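Local structure of protein HRI1 (Saccharomyces cerevisiae, 3RBY) at residues A[181-184]-A[185-188]. The protein is of unknown function and non-essential for the yeast cell, but interacts with HRR25 and may interact with SEC72. Numbering follows the deposited sequence.
Sequences LSQK and NNNT
Gln183 and Asn186 meet on the inner side of the bend where strand 176-183 ends. Their beta carbons lie alongside, Gln183 CB 4.0 Å from Asn186 CB, and Asn186 CB rests 3.8 Å from the backbone O of Gln183. Further out the two side chains slant across one another with their amide planes 42° apart, and Gln183 OE1 stands 3.8 Å from Asn186 CB. With CG beside its backbone N (chi1 -75°) and the chain extended beyond, Gln183 carries its amide past this patch, where NE2 is hydrogen-bonded to Glu214. Tyr85 of helix 82-86 touches the Asn186 side chain, and its OH is hydrogen-bonded to Gln183 O. The backbone bends sharply through an inverse gamma turn centred on Asn185, which opens the hairpin loop between the neighbouring antiparallel strands 176-183 and 192-199 of the seven-stranded sheet. The turn's bond, Asn186 N to Lys184 O, is weak at 3.1 Å and 137°. The outer side is looser: Lys184 and Asn185 are exposed, and in both CB leaves the backbone away from the facing segment. Lys184 runs off to one side, bent at chi2 and chi4, to a salt bridge with Asp167 on the adjoining strand 166-173.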
# COMPACT_ATOMS: atom_id res chain seq x y z
N LEU A 181 20.43 15.40 -10.82
CA LEU A 181 21.53 16.09 -11.50
C LEU A 181 22.70 16.16 -10.51
O LEU A 181 22.57 16.72 -9.43
CB LEU A 181 21.12 17.50 -11.95
CG LEU A 181 22.17 18.34 -12.70
CD1 LEU A 181 22.69 17.59 -13.96
CD2 LEU A 181 21.62 19.73 -13.08
N SER A 182 23.82 15.55 -10.87
CA SER A 182 24.99 15.55 -9.99
C SER A 182 26.22 16.13 -10.70
O SER A 182 26.40 15.97 -11.92
CB SER A 182 25.28 14.14 -9.48
OG SER A 182 25.76 13.32 -10.52
N GLN A 183 27.07 16.81 -9.92
CA GLN A 183 28.33 17.32 -10.44
C GLN A 183 29.38 16.23 -10.45
O GLN A 183 29.68 15.65 -9.40
CB GLN A 183 28.84 18.46 -9.58
CG GLN A 183 28.11 19.75 -9.78
CD GLN A 183 28.57 20.79 -8.79
OE1 GLN A 183 29.44 20.53 -7.95
NE2 GLN A 183 27.99 21.99 -8.87
N LYS A 184 29.93 15.94 -11.63
CA LYS A 184 30.90 14.86 -11.79
C LYS A 184 32.04 14.94 -10.78
O LYS A 184 32.30 13.98 -10.05
CB LYS A 184 31.45 14.84 -13.21
CG LYS A 184 30.54 14.14 -14.21
CD LYS A 184 31.34 13.32 -15.21
CE LYS A 184 30.53 13.03 -16.46
NZ LYS A 184 30.26 11.57 -16.61
N ASN A 185 32.73 16.07 -10.77
CA ASN A 185 33.86 16.27 -9.87
C ASN A 185 33.44 16.85 -8.52
O ASN A 185 33.72 18.01 -8.22
CB ASN A 185 34.91 17.18 -10.52
CG ASN A 185 36.23 17.18 -9.78
OD1 ASN A 185 37.30 17.17 -10.38
ND2 ASN A 185 36.16 17.20 -8.45
N ASN A 186 32.78 16.03 -7.71
CA ASN A 186 32.33 16.46 -6.40
C ASN A 186 31.83 15.30 -5.54
O ASN A 186 31.09 14.44 -6.01
CB ASN A 186 31.23 17.52 -6.53
CG ASN A 186 30.96 18.25 -5.22
OD1 ASN A 186 30.60 19.42 -5.21
ND2 ASN A 186 31.15 17.54 -4.11
N ASN A 187 32.25 15.29 -4.28
CA ASN A 187 31.84 14.24 -3.35
C ASN A 187 31.06 14.82 -2.18
O ASN A 187 30.94 14.19 -1.13
CB ASN A 187 33.06 13.47 -2.84
CG ASN A 187 34.28 14.36 -2.66
OD1 ASN A 187 35.41 13.87 -2.59
ND2 ASN A 187 34.06 15.67 -2.58
N THR A 188 30.53 16.02 -2.36
CA THR A 188 29.75 16.69 -1.33
C THR A 188 28.27 16.86 -1.70
O THR A 188 27.90 16.91 -2.88
CB THR A 188 30.33 18.09 -0.96
OG1 THR A 188 29.66 19.11 -1.71
CG2 THR A 188 31.85 18.15 -1.22